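Local structure of putative lipoprotein (Bacteroides thetaiotaomicron, 4Q1Z) at residues V125-Q130 and I198-A203; F223-N228 and P255-S260; R270-E275 and I304-D309. The protein is of unknown function but, as a putative lipoprotein of the DUF4876 family, is probably tethered to a membrane by a lipid anchor. One frame throughout, in Å; residues are numbered along the deposited sequence.

Overall arrangement
All three contacts bring loop segments to the same large mixed sheet, but at different depths. Contact 1 is buried and rich in hydrogen bonds, because backbone carbonyls and glutamine amides hidden there must find partners. Contact 2 is partly buried: an aromatic pair packs inward, and two waters carry the polar links. These two touch, with centres about 8 Å apart; strands 195-199 and 223-224, on which they draw, are neighbours in the sheet. Contact 3 is a surface contact whose centre lies about 28 Å from that of contact 1 and 24 Å from that of contact 2. It sits by the outermost strand 307-312, where a tyrosine ring joins apolar packing to charged groups.

Contact 1 of 3, residues V125-Q130 and I198-A203; sequences VYFRDQ and ISQFAA
Gln200 reaches across to Gln130 with both backbone and side chain. Its backbone N makes a nearly straight bond to Gln130 O (3.0 Å, 170° at the hydrogen), and its NE2 donates to Gln130 OE1 at 3.1 Å. The second bond lies in the plane of the Gln200 amide but meets the Gln130 carbonyl from above, the two amide planes being 75° apart. A weak bond from Gln200 NE2 to Phe127 O, 3.0 Å, gives that amide nitrogen a second acceptor. CG of Gln200 is anti to the backbone N and the chain beyond is extended, a reach that brings the amide to the loop; OE1 ends 3.3 Å from Arg128 CA. An alanine here would probably take from Phe127 O and Gln130 OE1 the donor they share, though Gln130 OE1 keeps another partner, and open a gap beside Arg128. A water accepts from Phe201 N (2.8 Å) and lies within donating distance of Arg128 O and Gln130 O, with more acceptors in reach than protons. Gln130 NE2 is held by Tyr115 O and Thr259 O, while Ser199 OG pairs with Ser221. Tyr126 OH, bonded to His205, lies at the edge of the Phe201 ring, 3.8 Å from CD2. The contact thus fastens the loop between strands 108-114 and 131-136 to the end of strand 195-199, which runs between strands 131-136 and 223-224 in the sheet.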
loop_
_atom_site.group_PDB
_atom_site.type_symbol
_atom_site.label_atom_id
_atom_site.label_comp_id
_atom_site.label_asym_id
_atom_site.label_seq_id
_atom_site.Cartn_x
_atom_site.Cartn_y
_atom_site.Cartn_z
ATOM N N VAL A 125 6.660 14.777 -25.641
ATOM C CA VAL A 125 6.043 14.185 -24.459
ATOM C C VAL A 125 7.170 13.814 -23.495
ATOM O O VAL A 125 8.337 13.786 -23.899
ATOM C CB VAL A 125 5.102 12.971 -24.792
ATOM C CG1 VAL A 125 4.037 13.346 -25.822
ATOM C CG2 VAL A 125 5.869 11.708 -25.216
ATOM N N TYR A 126 6.829 13.564 -22.236
ATOM C CA TYR A 126 7.741 13.106 -21.191
ATOM C C TYR A 126 7.042 11.973 -20.437
ATOM O O TYR A 126 6.054 12.234 -19.757
ATOM C CB TYR A 126 8.161 14.251 -20.238
ATOM C CG TYR A 126 9.324 13.892 -19.329
ATOM C CD1 TYR A 126 10.625 13.826 -19.822
ATOM C CD2 TYR A 126 9.129 13.644 -17.971
ATOM C CE1 TYR A 126 11.700 13.497 -18.995
ATOM C CE2 TYR A 126 10.197 13.296 -17.137
ATOM C CZ TYR A 126 11.487 13.246 -17.652
ATOM O OH TYR A 126 12.572 12.951 -16.852
ATOM N N PHE A 127 7.498 10.719 -20.610
ATOM C CA PHE A 127 6.878 9.584 -19.931
ATOM C C PHE A 127 7.802 9.029 -18.818
ATOM O O PHE A 127 7.533 7.936 -18.297
ATOM C CB PHE A 127 6.513 8.462 -20.958
ATOM C CG PHE A 127 7.661 7.980 -21.818
ATOM C CD1 PHE A 127 8.747 7.309 -21.251
ATOM C CD2 PHE A 127 7.697 8.262 -23.176
ATOM C CE1 PHE A 127 9.838 6.932 -22.030
ATOM C CE2 PHE A 127 8.801 7.898 -23.951
ATOM C CZ PHE A 127 9.854 7.230 -23.376
ATOM N N ARG A 128 8.910 9.745 -18.480
ATOM C CA ARG A 128 9.885 9.199 -17.503
ATOM C C ARG A 128 9.677 9.688 -16.061
ATOM O O ARG A 128 10.445 9.296 -15.180
ATOM C CB ARG A 128 11.323 9.468 -17.931
ATOM C CG ARG A 128 11.537 9.363 -19.418
ATOM C CD ARG A 128 12.958 9.627 -19.836
ATOM N NE ARG A 128 13.128 9.275 -21.247
ATOM C CZ ARG A 128 13.395 8.047 -21.669
ATOM N NH1 ARG A 128 13.613 7.074 -20.795
ATOM N NH2 ARG A 128 13.482 7.788 -22.967
ATOM N N ASP A 129 8.619 10.479 -15.807
ATOM C CA ASP A 129 8.329 10.988 -14.461
ATOM C C ASP A 129 7.473 9.987 -13.601
ATOM O O ASP A 129 7.179 10.290 -12.445
ATOM C CB ASP A 129 7.677 12.392 -14.525
ATOM C CG ASP A 129 6.525 12.564 -15.501
ATOM O OD1 ASP A 129 6.059 11.540 -16.073
ATOM O OD2 ASP A 129 6.023 13.703 -15.626
ATOM N N GLN A 130 7.142 8.795 -14.147
ATOM C CA GLN A 130 6.354 7.746 -13.475
ATOM C C GLN A 130 6.908 7.380 -12.080
ATOM O O GLN A 130 8.118 7.211 -11.928
ATOM C CB GLN A 130 6.299 6.457 -14.328
ATOM C CG GLN A 130 5.548 6.593 -15.643
ATOM C CD GLN A 130 5.292 5.254 -16.323
ATOM O OE1 GLN A 130 6.145 4.354 -16.369
ATOM N NE2 GLN A 130 4.116 5.121 -16.921
ATOM N N ILE A 198 9.162 4.485 -5.463
ATOM C CA ILE A 198 9.878 3.829 -6.548
ATOM C C ILE A 198 9.561 4.637 -7.789
ATOM O O ILE A 198 8.390 4.846 -8.096
ATOM C CB ILE A 198 9.567 2.311 -6.733
ATOM C CG1 ILE A 198 9.357 1.577 -5.395
ATOM C CG2 ILE A 198 10.661 1.667 -7.556
ATOM C CD1 ILE A 198 8.488 0.350 -5.507
ATOM N N SER A 199 10.597 5.139 -8.458
ATOM C CA SER A 199 10.491 5.907 -9.695
ATOM C C SER A 199 10.984 5.079 -10.865
ATOM O O SER A 199 11.835 4.214 -10.679
ATOM C CB SER A 199 11.312 7.187 -9.596
ATOM O OG SER A 199 10.594 8.255 -9.001
ATOM N N GLN A 200 10.462 5.331 -12.068
ATOM C CA GLN A 200 10.956 4.691 -13.292
ATOM C C GLN A 200 12.410 5.155 -13.484
ATOM O O GLN A 200 13.303 4.343 -13.706
ATOM C CB GLN A 200 10.073 5.083 -14.503
ATOM C CG GLN A 200 10.636 4.642 -15.837
ATOM C CD GLN A 200 10.155 5.460 -17.010
ATOM O OE1 GLN A 200 10.953 6.092 -17.707
ATOM N NE2 GLN A 200 8.865 5.397 -17.320
ATOM N N PHE A 201 12.624 6.480 -13.332
ATOM C CA PHE A 201 13.880 7.208 -13.476
ATOM C C PHE A 201 13.949 8.203 -12.336
ATOM O O PHE A 201 13.282 9.232 -12.384
ATOM C CB PHE A 201 13.904 7.881 -14.871
ATOM C CG PHE A 201 15.032 8.838 -15.199
ATOM C CD1 PHE A 201 16.355 8.480 -14.978
ATOM C CD2 PHE A 201 14.771 10.053 -15.824
ATOM C CE1 PHE A 201 17.389 9.360 -15.297
ATOM C CE2 PHE A 201 15.802 10.924 -16.154
ATOM C CZ PHE A 201 17.107 10.564 -15.912
ATOM N N ALA A 202 14.664 7.862 -11.260
ATOM C CA ALA A 202 14.684 8.723 -10.066
ATOM C C ALA A 202 15.600 9.954 -10.243
ATOM O O ALA A 202 16.641 10.048 -9.598
ATOM C CB ALA A 202 15.075 7.918 -8.836
ATOM N N ALA A 203 15.164 10.923 -11.075
ATOM C CA ALA A 203 15.919 12.147 -11.334
ATOM C C ALA A 203 15.068 13.416 -11.207
ATOM O O ALA A 203 13.837 13.345 -11.128
ATOM C CB ALA A 203 16.538 12.090 -12.727
HETATM O O HOH W 1 10.427 8.166 -12.795
HETATM O O HOH W 2 10.042 10.314 -10.440
#

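Contact 2 of 3, residues F223-N228 and P255-S260; sequences FEFNMN and PQYLTS
Tyr257 turns the edge of its ring onto the face of Phe225 in a T-shaped stack, with centroids 4.8 Å apart and planes at 64°. The leading atom, Tyr257 CD2, stands 3.6 Å from Phe225 CG, over the face and offset toward CG. CG of Tyr257 is anti to its backbone N (chi1 -180°), which sets it on the side of Phe225. This is the tight, buried part, and Trp179 meets both rings; a ring edge against a ring face suits such a place, C-H groups meeting the pi cloud, while Tyr257 OH is hydrogen-bonded to Asn151 OD1. Next to it Met227, present as selenomethionine, lays SE alongside the backbone, 3.5 Å from Gln256 C, and against Tyr257 CB at 4.0 Å. Toward the solvent the contact thins out. Exposed Pro255 offers its carbonyl O, 3.4 Å from Met227 CB. Water fills the polar role: one molecule accepts from Tyr257 N (2.9 Å) and donates to Phe225 O, another donates to Pro255 O and accepts weakly from Met227 N. The direct grip is thus apolar and aromatic, whereas the facing backbone groups depend on water and so probably hold the segments less rigidly.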
loop_
_atom_site.group_PDB
_atom_site.type_symbol
_atom_site.label_atom_id
_atom_site.label_comp_id
_atom_site.label_asym_id
_atom_site.label_seq_id
_atom_site.Cartn_x
_atom_site.Cartn_y
_atom_site.Cartn_z
ATOM N N PHE A 223 13.860 4.164 -4.146
ATOM C CA PHE A 223 14.173 3.176 -5.174
ATOM C C PHE A 223 13.866 3.672 -6.582
ATOM O O PHE A 223 13.169 4.671 -6.768
ATOM C CB PHE A 223 13.419 1.852 -4.911
ATOM C CG PHE A 223 14.088 1.008 -3.858
ATOM C CD1 PHE A 223 13.866 1.247 -2.509
ATOM C CD2 PHE A 223 15.018 0.040 -4.213
ATOM C CE1 PHE A 223 14.542 0.512 -1.533
ATOM C CE2 PHE A 223 15.706 -0.676 -3.242
ATOM C CZ PHE A 223 15.451 -0.452 -1.908
ATOM N N GLU A 224 14.438 2.979 -7.575
ATOM C CA GLU A 224 14.215 3.224 -8.988
ATOM C C GLU A 224 14.327 1.940 -9.766
ATOM O O GLU A 224 15.003 1.026 -9.331
ATOM C CB GLU A 224 15.154 4.283 -9.554
ATOM C CG GLU A 224 16.621 3.917 -9.568
ATOM C CD GLU A 224 17.457 4.869 -10.384
ATOM O OE1 GLU A 224 16.875 5.707 -11.106
ATOM O OE2 GLU A 224 18.701 4.789 -10.288
ATOM N N PHE A 225 13.617 1.866 -10.899
ATOM C CA PHE A 225 13.629 0.741 -11.832
ATOM C C PHE A 225 14.698 0.990 -12.903
ATOM O O PHE A 225 14.352 1.205 -14.070
ATOM C CB PHE A 225 12.252 0.579 -12.478
ATOM C CG PHE A 225 11.125 0.226 -11.545
ATOM C CD1 PHE A 225 10.975 -1.075 -11.072
ATOM C CD2 PHE A 225 10.148 1.164 -11.227
ATOM C CE1 PHE A 225 9.899 -1.419 -10.242
ATOM C CE2 PHE A 225 9.054 0.813 -10.410
ATOM C CZ PHE A 225 8.948 -0.478 -9.915
ATOM N N ASN A 226 15.984 1.017 -12.509
ATOM C CA ASN A 226 17.072 1.273 -13.456
ATOM C C ASN A 226 17.233 0.104 -14.471
ATOM O O ASN A 226 17.197 -1.063 -14.095
ATOM C CB ASN A 226 18.374 1.522 -12.698
ATOM C CG ASN A 226 19.587 1.764 -13.536
ATOM O OD1 ASN A 226 19.556 2.439 -14.565
ATOM N ND2 ASN A 226 20.710 1.255 -13.074
HETATM N N MSE A 227 17.382 0.431 -15.756
HETATM C CA MSE A 227 17.569 -0.569 -16.805
HETATM C C MSE A 227 18.799 -0.197 -17.651
HETATM O O MSE A 227 18.988 -0.706 -18.770
HETATM C CB MSE A 227 16.300 -0.712 -17.669
HETATM C CG MSE A 227 15.110 -1.221 -16.864
HETATM SE SE MSE A 227 13.581 -1.701 -17.904
HETATM C CE MSE A 227 14.219 -3.372 -18.663
ATOM N N ASN A 228 19.626 0.698 -17.082
ATOM C CA ASN A 228 20.887 1.224 -17.614
ATOM C C ASN A 228 20.702 1.813 -19.002
ATOM O O ASN A 228 21.346 1.400 -19.972
ATOM C CB ASN A 228 22.012 0.171 -17.569
ATOM C CG ASN A 228 22.198 -0.424 -16.181
ATOM O OD1 ASN A 228 22.561 0.274 -15.211
ATOM N ND2 ASN A 228 21.858 -1.707 -16.045
ATOM N N PRO A 255 14.397 -0.308 -23.028
ATOM C CA PRO A 255 15.308 0.625 -22.312
ATOM C C PRO A 255 14.797 1.206 -20.985
ATOM O O PRO A 255 15.624 1.568 -20.150
ATOM C CB PRO A 255 15.532 1.763 -23.315
ATOM C CG PRO A 255 14.538 1.574 -24.401
ATOM C CD PRO A 255 13.695 0.364 -24.142
ATOM N N GLN A 256 13.466 1.353 -20.800
ATOM C CA GLN A 256 12.841 1.907 -19.572
ATOM C C GLN A 256 11.751 1.021 -19.186
ATOM O O GLN A 256 11.235 0.314 -20.036
ATOM C CB GLN A 256 12.220 3.334 -19.722
ATOM C CG GLN A 256 12.781 4.264 -20.769
ATOM C CD GLN A 256 12.406 3.999 -22.197
ATOM O OE1 GLN A 256 11.328 3.479 -22.509
ATOM N NE2 GLN A 256 13.307 4.397 -23.101
ATOM N N TYR A 257 11.331 1.108 -17.907
ATOM C CA TYR A 257 10.208 0.382 -17.388
ATOM C C TYR A 257 9.063 1.349 -17.485
ATOM O O TYR A 257 8.758 2.106 -16.551
ATOM C CB TYR A 257 10.480 -0.154 -15.965
ATOM C CG TYR A 257 9.311 -0.937 -15.394
ATOM C CD1 TYR A 257 8.665 -1.917 -16.151
ATOM C CD2 TYR A 257 8.844 -0.690 -14.107
ATOM C CE1 TYR A 257 7.564 -2.607 -15.650
ATOM C CE2 TYR A 257 7.769 -1.401 -13.582
ATOM C CZ TYR A 257 7.129 -2.356 -14.361
ATOM O OH TYR A 257 6.067 -3.057 -13.865
ATOM N N LEU A 258 8.472 1.391 -18.681
ATOM C CA LEU A 258 7.349 2.274 -18.935
ATOM C C LEU A 258 6.078 1.465 -18.865
ATOM O O LEU A 258 5.805 0.673 -19.765
ATOM C CB LEU A 258 7.496 3.017 -20.292
ATOM C CG LEU A 258 6.306 3.866 -20.760
ATOM C CD1 LEU A 258 6.096 5.094 -19.885
ATOM C CD2 LEU A 258 6.452 4.248 -22.184
ATOM N N THR A 259 5.302 1.651 -17.791
ATOM C CA THR A 259 3.980 1.044 -17.657
ATOM C C THR A 259 3.006 1.914 -18.538
ATOM O O THR A 259 3.348 3.030 -18.912
ATOM C CB THR A 259 3.592 0.856 -16.173
ATOM O OG1 THR A 259 3.443 2.104 -15.494
ATOM C CG2 THR A 259 4.577 -0.024 -15.424
ATOM N N SER A 260 1.851 1.371 -18.939
ATOM C CA SER A 260 0.867 2.058 -19.794
ATOM C C SER A 260 0.536 3.486 -19.311
ATOM O O SER A 260 0.109 3.674 -18.162
ATOM C CB SER A 260 -0.417 1.237 -19.880
ATOM O OG SER A 260 -1.168 1.570 -21.032
HETATM O O HOH W 3 13.230 2.321 -16.059
HETATM O O HOH W 4 15.800 2.673 -17.484
#

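Contact 3 of 3, residues R270-E275 and I304-D309; sequences RVPEGE and IKYVLD
Tyr306 lays its ring against Val271 and Pro272, and its hydroxyl reaches on to Glu275. CG of Tyr306 is anti to the carbonyl carbon, and chi2 of -5° turns the ring so that CA lies almost in its plane. Over one face stand Pro272 CD, 3.3 Å from Tyr306 CE1, and Val271 CA, which makes a CH-pi contact 4.2 Å from the ring centroid and only 13° off the normal. That CH belongs to the backbone; the valine side chain adds CG2, set beside its own backbone N, at 3.7 Å from Tyr306 CD2. A branched valine and a rigid proline ring suit this site, the one packing a methyl beside CD2 and CE2, the other offering CD to the face. At the rim, Tyr306 OH donates to Glu275 OE1 (2.6 Å), meeting the carboxylate from above its plane. The chain turns at Gly274, whose backbone angles suit glycine because a CB would press against the preceding carbonyl, and Glu275, extended beyond CG, then faces the ring. Lys305 places CG in the crowded position between backbone N and carbonyl carbon (chi1 62°); from there an extended chain brings NZ to 3.7 Å from Glu275 OE1, a long salt bridge. The same NZ binds a triethylene glycol, probably from the crystallisation liquor. At the other end of the contact, Arg270 N donates to Tyr306 O at 3.0 Å. Arg270 CB touches Leu308 CD1 at 3.9 Å; Leu308 and Asp309 form a classic beta bulge opposite Ile268. Tyrosine is apt at the centre because one residue offers both a face for apolar groups and a hydroxyl for the carboxylate, whose negative charge is probably eased by that donor and the nearby lysine.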
loop_
_atom_site.group_PDB
_atom_site.type_symbol
_atom_site.label_atom_id
_atom_site.label_comp_id
_atom_site.label_asym_id
_atom_site.label_seq_id
_atom_site.Cartn_x
_atom_site.Cartn_y
_atom_site.Cartn_z
ATOM N N ARG A 270 4.044 -10.550 -1.500
ATOM C CA ARG A 270 5.029 -11.200 -0.636
ATOM C C ARG A 270 4.935 -12.720 -0.756
ATOM O O ARG A 270 3.854 -13.292 -0.704
ATOM C CB ARG A 270 4.823 -10.758 0.834
ATOM C CG ARG A 270 6.050 -10.950 1.723
ATOM C CD ARG A 270 5.719 -10.771 3.196
ATOM N NE ARG A 270 6.925 -10.633 4.017
ATOM C CZ ARG A 270 7.589 -11.647 4.568
ATOM N NH1 ARG A 270 7.173 -12.896 4.395
ATOM N NH2 ARG A 270 8.674 -11.420 5.296
ATOM N N VAL A 271 6.077 -13.371 -0.933
ATOM C CA VAL A 271 6.150 -14.834 -1.028
ATOM C C VAL A 271 6.534 -15.295 0.382
ATOM O O VAL A 271 7.545 -14.830 0.906
ATOM C CB VAL A 271 7.103 -15.366 -2.145
ATOM C CG1 VAL A 271 7.210 -16.889 -2.104
ATOM C CG2 VAL A 271 6.632 -14.919 -3.521
ATOM N N PRO A 272 5.715 -16.138 1.043
ATOM C CA PRO A 272 6.036 -16.551 2.425
ATOM C C PRO A 272 7.352 -17.310 2.561
ATOM O O PRO A 272 7.713 -18.113 1.698
ATOM C CB PRO A 272 4.860 -17.460 2.822
ATOM C CG PRO A 272 3.796 -17.177 1.859
ATOM C CD PRO A 272 4.464 -16.767 0.584
ATOM N N GLU A 273 8.064 -17.032 3.668
ATOM C CA GLU A 273 9.324 -17.681 4.031
ATOM C C GLU A 273 9.044 -19.191 4.141
ATOM O O GLU A 273 8.157 -19.610 4.899
ATOM C CB GLU A 273 9.889 -17.070 5.340
ATOM C CG GLU A 273 11.174 -17.701 5.872
ATOM C CD GLU A 273 12.407 -17.666 4.984
ATOM O OE1 GLU A 273 12.779 -16.567 4.511
ATOM O OE2 GLU A 273 13.033 -18.737 4.805
ATOM N N GLY A 274 9.726 -19.962 3.299
ATOM C CA GLY A 274 9.534 -21.406 3.208
ATOM C C GLY A 274 8.930 -21.794 1.876
ATOM O O GLY A 274 9.400 -22.750 1.247
ATOM N N GLU A 275 7.894 -21.030 1.426
ATOM C CA GLU A 275 7.239 -21.242 0.136
ATOM C C GLU A 275 8.155 -20.807 -0.986
ATOM O O GLU A 275 8.888 -19.837 -0.831
ATOM C CB GLU A 275 5.900 -20.498 0.042
ATOM C CG GLU A 275 4.739 -21.277 0.637
ATOM C CD GLU A 275 3.361 -20.874 0.141
ATOM O OE1 GLU A 275 3.032 -21.168 -1.033
ATOM O OE2 GLU A 275 2.584 -20.326 0.956
ATOM N N ILE A 304 -2.719 -14.990 -6.221
ATOM C CA ILE A 304 -3.639 -13.994 -5.655
ATOM C C ILE A 304 -3.500 -13.942 -4.098
ATOM O O ILE A 304 -3.583 -12.866 -3.504
ATOM C CB ILE A 304 -5.087 -14.346 -6.125
ATOM C CG1 ILE A 304 -5.355 -13.766 -7.531
ATOM C CG2 ILE A 304 -6.166 -13.935 -5.129
ATOM C CD1 ILE A 304 -6.543 -14.449 -8.289
ATOM N N LYS A 305 -3.226 -15.090 -3.472
ATOM C CA LYS A 305 -3.079 -15.220 -2.022
ATOM C C LYS A 305 -1.805 -14.504 -1.493
ATOM O O LYS A 305 -1.694 -14.295 -0.282
ATOM C CB LYS A 305 -3.095 -16.710 -1.602
ATOM C CG LYS A 305 -1.961 -17.581 -2.166
ATOM C CD LYS A 305 -1.802 -18.886 -1.381
ATOM C CE LYS A 305 -0.858 -19.858 -2.048
ATOM N NZ LYS A 305 -0.612 -21.081 -1.229
ATOM N N TYR A 306 -0.851 -14.153 -2.390
ATOM C CA TYR A 306 0.394 -13.480 -2.003
ATOM C C TYR A 306 0.290 -11.953 -2.077
ATOM O O TYR A 306 1.142 -11.252 -1.529
ATOM C CB TYR A 306 1.532 -13.902 -2.939
ATOM C CG TYR A 306 2.124 -15.299 -2.807
ATOM C CD1 TYR A 306 1.721 -16.163 -1.792
ATOM C CD2 TYR A 306 3.082 -15.756 -3.710
ATOM C CE1 TYR A 306 2.231 -17.458 -1.705
ATOM C CE2 TYR A 306 3.628 -17.035 -3.605
ATOM C CZ TYR A 306 3.209 -17.876 -2.599
ATOM O OH TYR A 306 3.765 -19.125 -2.527
ATOM N N VAL A 307 -0.735 -11.444 -2.771
ATOM C CA VAL A 307 -0.908 -10.034 -3.045
ATOM C C VAL A 307 -1.263 -9.217 -1.761
ATOM O O VAL A 307 -2.230 -9.499 -1.067
ATOM C CB VAL A 307 -1.902 -9.797 -4.220
ATOM C CG1 VAL A 307 -2.033 -8.315 -4.544
ATOM C CG2 VAL A 307 -1.448 -10.550 -5.465
ATOM N N LEU A 308 -0.446 -8.176 -1.502
ATOM C CA LEU A 308 -0.543 -7.208 -0.408
ATOM C C LEU A 308 -1.441 -6.026 -0.828
ATOM O O LEU A 308 -2.261 -5.569 -0.017
ATOM C CB LEU A 308 0.869 -6.725 -0.025
ATOM C CG LEU A 308 1.760 -7.721 0.711
ATOM C CD1 LEU A 308 3.143 -7.186 0.877
ATOM C CD2 LEU A 308 1.202 -8.055 2.073
ATOM N N ASP A 309 -1.294 -5.540 -2.105
ATOM C CA ASP A 309 -2.150 -4.495 -2.675
ATOM C C ASP A 309 -2.158 -4.574 -4.207
ATOM O O ASP A 309 -1.141 -4.900 -4.812
ATOM C CB ASP A 309 -1.766 -3.065 -2.198
ATOM C CG ASP A 309 -2.830 -1.957 -2.408
ATOM O OD1 ASP A 309 -4.035 -2.275 -2.448
ATOM O OD2 ASP A 309 -2.456 -0.775 -2.428
#